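Local coordinates for protein N-acyl-D-glutamate deacylase (Bordetella bronchiseptica, PDB 3GIP) that catalyses the hydrolytic removal of the acyl group from N-acyl-D-glutamate, as a zinc-binding member of the amidohydrolase superfamily, at residues Asn107-Leu112 with Tyr190-Val195; Thr289-Glu294 with Ile302-Ser307; Cys359-Ser364 with Arg410-Ala415. All coordinates share one frame; numbering follows the deposited sequence.

Interaction 1: residues Asn107-Leu112 with Tyr190-Val195; sequences NTAAAL and YQPGAV. With ACY (acetic acid), chain C.
Two alanine methyls make the apolar part of this contact. Ala111 CB lies over one face of the Tyr190 ring, 3.9 Å above its plane and displaced toward the rim, so that its nearest ring atom is Tyr190 CG at 4.0 Å. Further along, Ala109 CB touches Pro192 at CD, 4.1 Å away, and sits 3.6 Å from the backbone oxygen Gln191 O. The peptide bond entering Pro192 is cis.

The polar link between the two backbones is indirect. No hydrogen bond joins the segments directly; instead one water accepts from Ala111 N at 2.9 Å and donates to Gln191 O at 2.8 Å. Each loop is also braced from within, by Leu112 N to Ala109 O at one side and by Ala194 N to Tyr190 O at the other.

The tyrosine hydroxyl makes the remaining polar contacts. With CG beside the backbone N and opposite the carbonyl carbon (chi1 -55°), the ring extends away from the proline, and Tyr190 OH donates to atom O of a bound acetate, probably from the crystallisation liquor, at 2.6 Å. That oxygen lies in the ring plane, at the edge. A second hydroxyl, that of Thr289, pairs with Tyr190 OH in a probable hydrogen bond, so two partners help fix where it sits, and the ring meets that of the zinc ligand His218.

The loops follow strands 87-92 and 183-187 of the amidohydrolase TIM barrel. The Tyr190 side chain lies about 4 Å from a bound zinc ion, consistent with its loop lining the metal-containing active-site pocket, with 107-112 packed against it.

Interaction 2: residues Thr289-Glu294 with Ile302-Ser307; sequences TILIPE and IRITWS
Leu291 is the side chain that spans this contact, and its two methyls divide between two isoleucines. Its CD1 meets Ile302 CG2 at 3.9 Å, the side chains crossing at about a right angle, while CD2 reaches Ile304 CD1 at 4.0 Å. The fork is set by torsions: Leu291 CG stands opposite its own backbone N (chi1 178°), and Ile304 turns at both chi1 (-54°) and chi2 (-55°), which brings its CD1 round to the leucine.

The backbones lie further apart, with 7.7 Å between Leu291 CA and Ile304 CA, and no hydrogen bond passes directly between the segments. Near Thr305 a water lies 2.8 Å from Thr305 OG1 and makes a weak bond to Thr289 O at 3.3 Å.

The wide spacing is explained by strand 339-343, which runs between the two segments: Thr289 and Leu291 bond through their backbones to Ala341 and Ala339, and Arg303 to Ile342. Ala341 touches both Leu291 and Ile302, and Leu336 of helix 329-336 touches both Leu291 and Ile304. The contact joins residues at the ends of the outer strands, Leu291 just past 287-290, Ile302 just before and Ile304 within 303-307, across one face of a three-stranded antiparallel sheet.

Interaction 3: residues Cys359-Ser364 with Arg410-Ala415; sequences CCMVGS and RVFGFA
Strand 360-362, a parallel neighbour of strand 277-281 in the TIM barrel, meets the last turn of helix 406-412 through Met361, which makes a Met-aromatic contact with Phe412. Met361 SD lies 5.4 Å from the centroid of the Phe412 ring and 81° off the ring normal, which places the sulfur at the ring edge. The methionine methyl approaches the same part of the ring, Met361 CE to Phe412 CE2 at 4.1 Å, as the two side chains cross at a slant.

Val411 is the second helix residue that Met361 touches. The two side chains extend toward one another tip to tip: Met361 SD is 3.9 Å from Val411 CG2, and Met361 CE is 4.1 Å from Val411 CG1, so both valine methyls are used. The methionine chain runs out extended at chi2 (169°) and then bends at chi3 (-78°), which sets CE against Val411 and Phe412 together.

Met361 points outward from the barrel strand into the layer between strands and surrounding helices, as expected of an alpha/beta barrel. Backbone bonds from Met361 to Leu279 and Ile281 hold the strand in place, and Ala278 touches both Met361 and Val411 from the adjoining strand. Val65 packs against both Met361 and Phe412.

Gly413 is the first residue to leave helical geometry, with positive phi, and next to it the Phe414 ring receives Phe412 CB over one face, 3.6 Å above its plane and toward the rim. On the same last turn of the helix as Val411, Arg410 forms a salt bridge with Glu276, just ahead of strand 277-281, giving the helix a second, charged link to the same side of the barrel.

Overall arrangement
The three contacts follow one another along the chain, each closing before the next opens. Interactions 1 and 2 are neighbours, with centres 16 Å apart, and they touch: besides the Tyr190-Thr289 pair, Ala110 O packs on Ile290 CG2 at 3.7 Å. The small antiparallel sheet of interaction 2 is thereby coupled to the barrel loops beside the zinc. Interaction 3 stands apart, its centre about 26 Å from that of interaction 1 and 29 Å from that of interaction 2, in the strand-helix layer of the barrel. The first is beside the zinc and the second adjoins it, whereas the third probably belongs to the barrel framework.

Interaction 1: residues Asn107-Leu112 with Tyr190-Val195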
ATOM      1  N   ASN A 107      15.780 -16.539  13.202  1.00 21.98           N
ATOM      2  CA  ASN A 107      15.808 -15.988  11.850  1.00 22.18           C
ATOM      3  C   ASN A 107      15.168 -14.610  11.866  1.00 22.38           C
ATOM      4  O   ASN A 107      14.054 -14.438  12.358  1.00 22.75           O
ATOM      5  CB  ASN A 107      15.046 -16.888  10.871  1.00 21.34           C
ATOM      6  CG  ASN A 107      15.891 -18.034  10.346  1.00 22.04           C
ATOM      7  OD1 ASN A 107      17.067 -18.163  10.683  1.00 22.50           O
ATOM      8  ND2 ASN A 107      15.291 -18.872   9.508  1.00 19.47           N
ATOM      9  N   THR A 108      15.876 -13.625  11.331  1.00 24.12           N
ATOM     10  CA  THR A 108      15.343 -12.274  11.302  1.00 24.67           C
ATOM     11  C   THR A 108      15.775 -11.541  10.042  1.00 24.44           C
ATOM     12  O   THR A 108      16.594 -12.035   9.269  1.00 24.85           O
ATOM     13  CB  THR A 108      15.817 -11.470  12.520  1.00 26.50           C
ATOM     14  OG1 THR A 108      15.179 -10.186  12.520  1.00 30.08           O
ATOM     15  CG2 THR A 108      17.326 -11.286  12.476  1.00 25.42           C
ATOM     16  N   ALA A 109      15.209 -10.357   9.844  1.00 23.17           N
ATOM     17  CA  ALA A 109      15.534  -9.534   8.689  1.00 21.89           C
ATOM     18  C   ALA A 109      15.297  -8.077   9.059  1.00 20.07           C
ATOM     19  O   ALA A 109      14.310  -7.750   9.714  1.00 19.07           O
ATOM     20  CB  ALA A 109      14.663  -9.924   7.501  1.00 22.61           C
ATOM     21  N   ALA A 110      16.211  -7.206   8.642  1.00 20.55           N
ATOM     22  CA  ALA A 110      16.090  -5.784   8.934  1.00 19.72           C
ATOM     23  C   ALA A 110      14.766  -5.223   8.424  1.00 20.19           C
ATOM     24  O   ALA A 110      14.140  -4.395   9.085  1.00 18.87           O
ATOM     25  CB  ALA A 110      17.257  -5.026   8.309  1.00 19.97           C
ATOM     26  N   ALA A 111      14.341  -5.688   7.252  1.00 20.22           N
ATOM     27  CA  ALA A 111      13.098  -5.227   6.640  1.00 21.71           C
ATOM     28  C   ALA A 111      11.858  -5.521   7.482  1.00 21.31           C
ATOM     29  O   ALA A 111      10.816  -4.897   7.294  1.00 22.10           O
ATOM     30  CB  ALA A 111      12.946  -5.841   5.249  1.00 21.59           C
ATOM     31  N   LEU A 112      11.963  -6.471   8.406  1.00 23.00           N
ATOM     32  CA  LEU A 112      10.828  -6.796   9.263  1.00 24.00           C
ATOM     33  C   LEU A 112      10.461  -5.586  10.120  1.00 24.07           C
ATOM     34  O   LEU A 112       9.354  -5.498  10.647  1.00 24.24           O
ATOM     35  CB  LEU A 112      11.155  -7.993  10.161  1.00 26.15           C
ATOM     36  CG  LEU A 112      11.179  -9.367   9.485  1.00 27.56           C
ATOM     37  CD1 LEU A 112      11.586 -10.430  10.493  1.00 29.13           C
ATOM     38  CD2 LEU A 112       9.805  -9.680   8.914  1.00 26.95           C
ATOM     39  N   TYR A 190      15.959  -6.405  -0.558  1.00 16.06           N
ATOM     40  CA  TYR A 190      16.248  -6.703   0.843  1.00 16.70           C
ATOM     41  C   TYR A 190      16.658  -8.146   1.104  1.00 17.37           C
ATOM     42  O   TYR A 190      16.394  -9.043   0.302  1.00 18.05           O
ATOM     43  CB  TYR A 190      15.015  -6.446   1.711  1.00 17.22           C
ATOM     44  CG  TYR A 190      14.423  -5.066   1.614  1.00 17.11           C
ATOM     45  CD1 TYR A 190      15.184  -3.938   1.899  1.00 18.12           C
ATOM     46  CD2 TYR A 190      13.078  -4.892   1.284  1.00 18.10           C
ATOM     47  CE1 TYR A 190      14.620  -2.667   1.863  1.00 18.63           C
ATOM     48  CE2 TYR A 190      12.506  -3.629   1.245  1.00 18.42           C
ATOM     49  CZ  TYR A 190      13.283  -2.521   1.537  1.00 18.31           C
ATOM     50  OH  TYR A 190      12.719  -1.265   1.507  1.00 17.21           O
ATOM     51  N   GLN A 191      17.293  -8.357   2.249  1.00 17.96           N
ATOM     52  CA  GLN A 191      17.678  -9.696   2.664  1.00 17.28           C
ATOM     53  C   GLN A 191      16.442 -10.220   3.380  1.00 17.48           C
ATOM     54  O   GLN A 191      15.735  -9.460   4.045  1.00 17.85           O
ATOM     55  CB  GLN A 191      18.856  -9.642   3.638  1.00 18.96           C
ATOM     56  CG  GLN A 191      20.167  -9.244   2.998  1.00 22.03           C
ATOM     57  CD  GLN A 191      20.573 -10.185   1.883  1.00 25.53           C
ATOM     58  OE1 GLN A 191      20.643 -11.401   2.074  1.00 28.09           O
ATOM     59  NE2 GLN A 191      20.846  -9.629   0.709  1.00 27.98           N
ATOM     60  N   PRO A 192      16.156 -11.525   3.261  1.00 16.93           N
ATOM     61  CA  PRO A 192      16.898 -12.544   2.514  1.00 18.19           C
ATOM     62  C   PRO A 192      16.385 -12.757   1.087  1.00 18.02           C
ATOM     63  O   PRO A 192      16.945 -13.552   0.332  1.00 18.07           O
ATOM     64  CB  PRO A 192      16.699 -13.782   3.372  1.00 17.60           C
ATOM     65  CG  PRO A 192      15.257 -13.629   3.768  1.00 17.81           C
ATOM     66  CD  PRO A 192      15.148 -12.152   4.134  1.00 18.66           C
ATOM     67  N   GLY A 193      15.320 -12.048   0.721  1.00 17.68           N
ATOM     68  CA  GLY A 193      14.755 -12.203  -0.611  1.00 17.78           C
ATOM     69  C   GLY A 193      15.727 -12.026  -1.764  1.00 17.36           C
ATOM     70  O   GLY A 193      15.612 -12.698  -2.789  1.00 17.08           O
ATOM     71  N   ALA A 194      16.688 -11.126  -1.596  1.00 17.60           N
ATOM     72  CA  ALA A 194      17.679 -10.844  -2.627  1.00 17.08           C
ATOM     73  C   ALA A 194      18.481 -12.074  -3.048  1.00 18.12           C
ATOM     74  O   ALA A 194      19.015 -12.126  -4.157  1.00 19.44           O
ATOM     75  CB  ALA A 194      18.624  -9.750  -2.143  1.00 18.47           C
ATOM     76  N   VAL A 195      18.566 -13.060  -2.159  1.00 17.75           N
ATOM     77  CA  VAL A 195      19.313 -14.283  -2.437  1.00 18.85           C
ATOM     78  C   VAL A 195      18.608 -15.172  -3.458  1.00 19.00           C
ATOM     79  O   VAL A 195      19.248 -15.967  -4.150  1.00 20.42           O
ATOM     80  CB  VAL A 195      19.528 -15.097  -1.136  1.00 19.96           C
ATOM     81  CG1 VAL A 195      20.280 -16.386  -1.435  1.00 19.77           C
ATOM     82  CG2 VAL A 195      20.289 -14.260  -0.122  1.00 21.26           C
TER
HETATM   83  C   ACY C 481       9.403  -0.162   1.423  1.00 20.01           C
HETATM   84  O   ACY C 481      10.196  -1.016   1.098  1.00 19.58           O
HETATM   85  OXT ACY C 481       8.379   0.132   0.623  1.00 21.33           O
HETATM   86  CH3 ACY C 481       9.570   0.568   2.725  1.00 20.16           C
HETATM   87  O   HOH W   1      16.059  -6.945   5.317  1.00 20.70           O

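Interaction 2: residues Thr289-Glu294 with Ile302-Ser307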
ATOM      1  N   THR A 289      12.758   3.910   4.011  1.00 13.89           N
ATOM      2  CA  THR A 289      12.879   2.518   4.413  1.00 14.54           C
ATOM      3  C   THR A 289      14.009   2.429   5.424  1.00 14.48           C
ATOM      4  O   THR A 289      14.386   3.432   6.023  1.00 14.04           O
ATOM      5  CB  THR A 289      13.157   1.600   3.191  1.00 16.08           C
ATOM      6  OG1 THR A 289      13.149   0.229   3.612  1.00 15.81           O
ATOM      7  CG2 THR A 289      14.501   1.925   2.556  1.00 15.11           C
ATOM      8  N   ILE A 290      14.543   1.233   5.630  1.00 15.23           N
ATOM      9  CA  ILE A 290      15.627   1.072   6.584  1.00 15.08           C
ATOM     10  C   ILE A 290      16.853   1.876   6.163  1.00 14.68           C
ATOM     11  O   ILE A 290      17.049   2.157   4.977  1.00 13.89           O
ATOM     12  CB  ILE A 290      16.017  -0.411   6.718  1.00 15.83           C
ATOM     13  CG1 ILE A 290      16.424  -0.972   5.353  1.00 18.40           C
ATOM     14  CG2 ILE A 290      14.839  -1.191   7.274  1.00 17.71           C
ATOM     15  CD1 ILE A 290      16.917  -2.414   5.394  1.00 19.05           C
ATOM     16  N   LEU A 291      17.661   2.267   7.140  1.00 14.16           N
ATOM     17  CA  LEU A 291      18.874   3.018   6.855  1.00 13.29           C
ATOM     18  C   LEU A 291      19.885   2.055   6.249  1.00 15.50           C
ATOM     19  O   LEU A 291      20.172   0.997   6.817  1.00 17.53           O
ATOM     20  CB  LEU A 291      19.444   3.644   8.131  1.00 12.85           C
ATOM     21  CG  LEU A 291      20.750   4.425   7.954  1.00 14.28           C
ATOM     22  CD1 LEU A 291      20.542   5.575   6.980  1.00 13.46           C
ATOM     23  CD2 LEU A 291      21.206   4.958   9.301  1.00 14.63           C
ATOM     24  N   ILE A 292      20.419   2.428   5.092  1.00 15.65           N
ATOM     25  CA  ILE A 292      21.387   1.605   4.376  1.00 16.54           C
ATOM     26  C   ILE A 292      22.719   2.348   4.299  1.00 17.73           C
ATOM     27  O   ILE A 292      22.864   3.307   3.546  1.00 17.31           O
ATOM     28  CB  ILE A 292      20.858   1.296   2.961  1.00 16.47           C
ATOM     29  CG1 ILE A 292      19.521   0.557   3.075  1.00 17.59           C
ATOM     30  CG2 ILE A 292      21.871   0.467   2.187  1.00 17.93           C
ATOM     31  CD1 ILE A 292      18.731   0.492   1.786  1.00 18.93           C
ATOM     32  N   PRO A 293      23.710   1.915   5.093  1.00 17.77           N
ATOM     33  CA  PRO A 293      25.027   2.558   5.107  1.00 17.75           C
ATOM     34  C   PRO A 293      25.691   2.702   3.741  1.00 17.86           C
ATOM     35  O   PRO A 293      26.438   3.654   3.508  1.00 18.24           O
ATOM     36  CB  PRO A 293      25.831   1.671   6.053  1.00 19.27           C
ATOM     37  CG  PRO A 293      24.793   1.200   7.019  1.00 19.41           C
ATOM     38  CD  PRO A 293      23.646   0.839   6.097  1.00 18.35           C
ATOM     39  N   GLU A 294      25.415   1.765   2.840  1.00 18.12           N
ATOM     40  CA  GLU A 294      26.008   1.804   1.509  1.00 20.01           C
ATOM     41  C   GLU A 294      25.553   3.010   0.689  1.00 19.15           C
ATOM     42  O   GLU A 294      26.121   3.295  -0.366  1.00 20.04           O
ATOM     43  CB  GLU A 294      25.691   0.514   0.748  1.00 21.94           C
ATOM     44  CG  GLU A 294      26.235  -0.751   1.406  1.00 26.27           C
ATOM     45  CD  GLU A 294      25.228  -1.417   2.330  1.00 28.25           C
ATOM     46  OE1 GLU A 294      24.748  -0.763   3.277  1.00 27.60           O
ATOM     47  OE2 GLU A 294      24.916  -2.606   2.105  1.00 33.56           O
ATOM     48  N   ILE A 302      20.220  12.365   3.547  1.00 13.34           N
ATOM     49  CA  ILE A 302      19.575  11.194   4.124  1.00 13.51           C
ATOM     50  C   ILE A 302      19.087  11.695   5.485  1.00 12.73           C
ATOM     51  O   ILE A 302      19.875  12.205   6.285  1.00 13.54           O
ATOM     52  CB  ILE A 302      20.581  10.031   4.291  1.00 14.07           C
ATOM     53  CG1 ILE A 302      20.926   9.461   2.911  1.00 13.42           C
ATOM     54  CG2 ILE A 302      19.990   8.940   5.187  1.00 13.50           C
ATOM     55  CD1 ILE A 302      22.068   8.446   2.928  1.00 12.44           C
ATOM     56  N   ARG A 303      17.787  11.577   5.734  1.00 13.56           N
ATOM     57  CA  ARG A 303      17.207  12.065   6.981  1.00 12.57           C
ATOM     58  C   ARG A 303      16.633  10.912   7.794  1.00 13.09           C
ATOM     59  O   ARG A 303      15.820  10.138   7.303  1.00 12.80           O
ATOM     60  CB  ARG A 303      16.118  13.107   6.678  1.00 14.02           C
ATOM     61  CG  ARG A 303      15.602  13.825   7.913  1.00 15.95           C
ATOM     62  CD  ARG A 303      14.456  14.775   7.598  1.00 15.82           C
ATOM     63  NE  ARG A 303      14.901  16.055   7.050  1.00 15.97           N
ATOM     64  CZ  ARG A 303      14.067  17.036   6.713  1.00 18.33           C
ATOM     65  NH1 ARG A 303      12.760  16.865   6.868  1.00 18.27           N
ATOM     66  NH2 ARG A 303      14.529  18.189   6.241  1.00 14.89           N
ATOM     67  N   ILE A 304      17.064  10.814   9.046  1.00 11.44           N
ATOM     68  CA  ILE A 304      16.629   9.734   9.924  1.00 12.35           C
ATOM     69  C   ILE A 304      15.150   9.791  10.305  1.00 12.20           C
ATOM     70  O   ILE A 304      14.622  10.846  10.646  1.00 12.71           O
ATOM     71  CB  ILE A 304      17.501   9.717  11.205  1.00 12.70           C
ATOM     72  CG1 ILE A 304      18.986   9.661  10.812  1.00 12.19           C
ATOM     73  CG2 ILE A 304      17.137   8.528  12.086  1.00 12.65           C
ATOM     74  CD1 ILE A 304      19.353   8.503   9.881  1.00 13.38           C
ATOM     75  N   THR A 305      14.485   8.640  10.231  1.00 12.13           N
ATOM     76  CA  THR A 305      13.070   8.535  10.583  1.00 12.05           C
ATOM     77  C   THR A 305      12.910   7.868  11.948  1.00 13.34           C
ATOM     78  O   THR A 305      11.893   8.038  12.624  1.00 14.58           O
ATOM     79  CB  THR A 305      12.295   7.719   9.536  1.00 13.07           C
ATOM     80  OG1 THR A 305      12.969   6.478   9.301  1.00 11.32           O
ATOM     81  CG2 THR A 305      12.204   8.490   8.229  1.00 12.60           C
ATOM     82  N   TRP A 306      13.921   7.096  12.335  1.00 12.09           N
ATOM     83  CA  TRP A 306      13.946   6.411  13.629  1.00 13.68           C
ATOM     84  C   TRP A 306      15.304   5.748  13.805  1.00 12.75           C
ATOM     85  O   TRP A 306      15.994   5.484  12.833  1.00 13.55           O
ATOM     86  CB  TRP A 306      12.847   5.338  13.731  1.00 14.81           C
ATOM     87  CG  TRP A 306      12.980   4.186  12.763  1.00 15.18           C
ATOM     88  CD1 TRP A 306      12.524   4.145  11.479  1.00 13.10           C
ATOM     89  CD2 TRP A 306      13.618   2.919  13.001  1.00 14.73           C
ATOM     90  NE1 TRP A 306      12.835   2.937  10.899  1.00 14.23           N
ATOM     91  CE2 TRP A 306      13.505   2.165  11.811  1.00 14.11           C
ATOM     92  CE3 TRP A 306      14.273   2.348  14.103  1.00 15.10           C
ATOM     93  CZ2 TRP A 306      14.022   0.870  11.689  1.00 15.87           C
ATOM     94  CZ3 TRP A 306      14.788   1.058  13.980  1.00 15.59           C
ATOM     95  CH2 TRP A 306      14.657   0.334  12.781  1.00 15.80           C
ATOM     96  N   SER A 307      15.688   5.504  15.056  1.00 13.80           N
ATOM     97  CA  SER A 307      16.951   4.841  15.379  1.00 13.89           C
ATOM     98  C   SER A 307      16.820   4.256  16.776  1.00 13.70           C
ATOM     99  O   SER A 307      16.560   4.978  17.737  1.00 14.32           O
ATOM    100  CB  SER A 307      18.129   5.819  15.358  1.00 13.11           C
ATOM    101  OG  SER A 307      19.297   5.200  15.893  1.00 13.37           O
TER
HETATM  102  O   HOH W   2      11.726   4.747   7.535  1.00 18.55           O

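Interaction 3: residues Cys359-Ser364 with Arg410-Ala415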
ATOM      1  N   CYS A 359      -2.255   1.793 -15.806  1.00 12.07           N
ATOM      2  CA  CYS A 359      -2.379   0.754 -14.789  1.00 12.16           C
ATOM      3  C   CYS A 359      -1.782   1.143 -13.447  1.00 12.40           C
ATOM      4  O   CYS A 359      -1.521   0.279 -12.609  1.00 12.60           O
ATOM      5  CB  CYS A 359      -1.725  -0.538 -15.275  1.00 11.67           C
ATOM      6  SG  CYS A 359      -2.470  -1.189 -16.789  1.00 15.14           S
ATOM      7  N   CYS A 360      -1.578   2.438 -13.228  1.00 11.73           N
ATOM      8  CA  CYS A 360      -0.991   2.880 -11.972  1.00 12.62           C
ATOM      9  C   CYS A 360      -2.017   3.208 -10.897  1.00 12.02           C
ATOM     10  O   CYS A 360      -2.882   4.066 -11.073  1.00 12.71           O
ATOM     11  CB  CYS A 360      -0.084   4.099 -12.189  1.00 11.04           C
ATOM     12  SG  CYS A 360       1.009   4.414 -10.779  1.00 12.44           S
ATOM     13  N   MET A 361      -1.905   2.512  -9.774  1.00 12.34           N
ATOM     14  CA  MET A 361      -2.786   2.720  -8.634  1.00 11.52           C
ATOM     15  C   MET A 361      -2.020   3.568  -7.618  1.00 13.04           C
ATOM     16  O   MET A 361      -0.866   3.939  -7.857  1.00 12.49           O
ATOM     17  CB  MET A 361      -3.141   1.368  -8.012  1.00 12.79           C
ATOM     18  CG  MET A 361      -3.707   0.373  -9.009  1.00 11.93           C
ATOM     19  SD  MET A 361      -3.836  -1.305  -8.344  1.00 13.55           S
ATOM     20  CE  MET A 361      -2.143  -1.834  -8.455  1.00 13.88           C
ATOM     21  N   VAL A 362      -2.655   3.872  -6.491  1.00 11.47           N
ATOM     22  CA  VAL A 362      -2.007   4.655  -5.446  1.00 11.91           C
ATOM     23  C   VAL A 362      -1.733   3.765  -4.235  1.00 13.15           C
ATOM     24  O   VAL A 362      -2.632   3.070  -3.744  1.00 12.76           O
ATOM     25  CB  VAL A 362      -2.887   5.850  -5.005  1.00 12.28           C
ATOM     26  CG1 VAL A 362      -2.171   6.666  -3.927  1.00 12.00           C
ATOM     27  CG2 VAL A 362      -3.211   6.721  -6.208  1.00 12.92           C
ATOM     28  N   GLY A 363      -0.484   3.781  -3.777  1.00 12.76           N
ATOM     29  CA  GLY A 363      -0.077   3.004  -2.614  1.00 12.67           C
ATOM     30  C   GLY A 363       0.660   3.957  -1.692  1.00 13.57           C
ATOM     31  O   GLY A 363       1.665   4.536  -2.091  1.00 13.94           O
ATOM     32  N   SER A 364       0.182   4.119  -0.460  1.00 12.95           N
ATOM     33  CA  SER A 364       0.806   5.066   0.464  1.00 13.26           C
ATOM     34  C   SER A 364       2.174   4.658   0.991  1.00 14.55           C
ATOM     35  O   SER A 364       3.038   5.512   1.207  1.00 14.30           O
ATOM     36  CB  SER A 364      -0.115   5.336   1.655  1.00 13.88           C
ATOM     37  OG  SER A 364      -0.098   4.248   2.566  1.00 14.12           O
ATOM     38  N   ARG A 410     -10.112  -4.416  -9.297  1.00 15.05           N
ATOM     39  CA  ARG A 410      -9.919  -5.280 -10.461  1.00 14.79           C
ATOM     40  C   ARG A 410      -8.601  -6.045 -10.383  1.00 15.38           C
ATOM     41  O   ARG A 410      -8.546  -7.239 -10.669  1.00 16.25           O
ATOM     42  CB  ARG A 410      -9.946  -4.441 -11.742  1.00 14.89           C
ATOM     43  CG  ARG A 410      -9.440  -5.163 -12.985  1.00 18.08           C
ATOM     44  CD  ARG A 410     -10.334  -6.333 -13.377  1.00 19.18           C
ATOM     45  NE  ARG A 410      -9.840  -6.998 -14.583  1.00 21.33           N
ATOM     46  CZ  ARG A 410      -8.801  -7.829 -14.613  1.00 22.60           C
ATOM     47  NH1 ARG A 410      -8.136  -8.112 -13.500  1.00 23.05           N
ATOM     48  NH2 ARG A 410      -8.416  -8.369 -15.762  1.00 23.73           N
ATOM     49  N   VAL A 411      -7.542  -5.348  -9.989  1.00 15.33           N
ATOM     50  CA  VAL A 411      -6.220  -5.951  -9.890  1.00 14.44           C
ATOM     51  C   VAL A 411      -6.120  -6.985  -8.772  1.00 14.50           C
ATOM     52  O   VAL A 411      -5.547  -8.060  -8.962  1.00 16.80           O
ATOM     53  CB  VAL A 411      -5.142  -4.856  -9.669  1.00 13.52           C
ATOM     54  CG1 VAL A 411      -3.793  -5.485  -9.376  1.00 15.45           C
ATOM     55  CG2 VAL A 411      -5.048  -3.969 -10.911  1.00 14.60           C
ATOM     56  N   PHE A 412      -6.694  -6.664  -7.617  1.00 15.31           N
ATOM     57  CA  PHE A 412      -6.634  -7.545  -6.457  1.00 15.92           C
ATOM     58  C   PHE A 412      -7.800  -8.516  -6.310  1.00 18.12           C
ATOM     59  O   PHE A 412      -7.792  -9.363  -5.416  1.00 19.99           O
ATOM     60  CB  PHE A 412      -6.471  -6.700  -5.194  1.00 15.76           C
ATOM     61  CG  PHE A 412      -5.103  -6.104  -5.056  1.00 16.16           C
ATOM     62  CD1 PHE A 412      -4.091  -6.804  -4.408  1.00 16.06           C
ATOM     63  CD2 PHE A 412      -4.800  -4.877  -5.641  1.00 15.65           C
ATOM     64  CE1 PHE A 412      -2.794  -6.297  -4.348  1.00 16.73           C
ATOM     65  CE2 PHE A 412      -3.504  -4.359  -5.588  1.00 16.65           C
ATOM     66  CZ  PHE A 412      -2.499  -5.074  -4.940  1.00 16.60           C
ATOM     67  N   GLY A 413      -8.795  -8.392  -7.179  1.00 18.30           N
ATOM     68  CA  GLY A 413      -9.928  -9.303  -7.138  1.00 19.32           C
ATOM     69  C   GLY A 413     -10.964  -9.067  -6.058  1.00 20.19           C
ATOM     70  O   GLY A 413     -11.535 -10.022  -5.525  1.00 21.94           O
ATOM     71  N   PHE A 414     -11.222  -7.807  -5.731  1.00 18.77           N
ATOM     72  CA  PHE A 414     -12.211  -7.490  -4.711  1.00 20.70           C
ATOM     73  C   PHE A 414     -13.601  -7.374  -5.305  1.00 22.83           C
ATOM     74  O   PHE A 414     -13.939  -6.371  -5.938  1.00 24.32           O
ATOM     75  CB  PHE A 414     -11.865  -6.185  -3.993  1.00 20.07           C
ATOM     76  CG  PHE A 414     -10.536  -6.203  -3.308  1.00 18.80           C
ATOM     77  CD1 PHE A 414     -10.078  -7.352  -2.670  1.00 18.38           C
ATOM     78  CD2 PHE A 414      -9.744  -5.062  -3.277  1.00 18.41           C
ATOM     79  CE1 PHE A 414      -8.856  -7.364  -2.015  1.00 18.41           C
ATOM     80  CE2 PHE A 414      -8.517  -5.065  -2.622  1.00 18.68           C
ATOM     81  CZ  PHE A 414      -8.073  -6.220  -1.990  1.00 18.16           C
ATOM     82  N   ALA A 415     -14.409  -8.405  -5.097  1.00 23.50           N
ATOM     83  CA  ALA A 415     -15.767  -8.403  -5.607  1.00 24.11           C
ATOM     84  C   ALA A 415     -16.637  -7.508  -4.735  1.00 23.71           C
ATOM     85  O   ALA A 415     -16.485  -7.472  -3.512  1.00 23.92           O
ATOM     86  CB  ALA A 415     -16.326  -9.821  -5.625  1.00 25.44           C
TER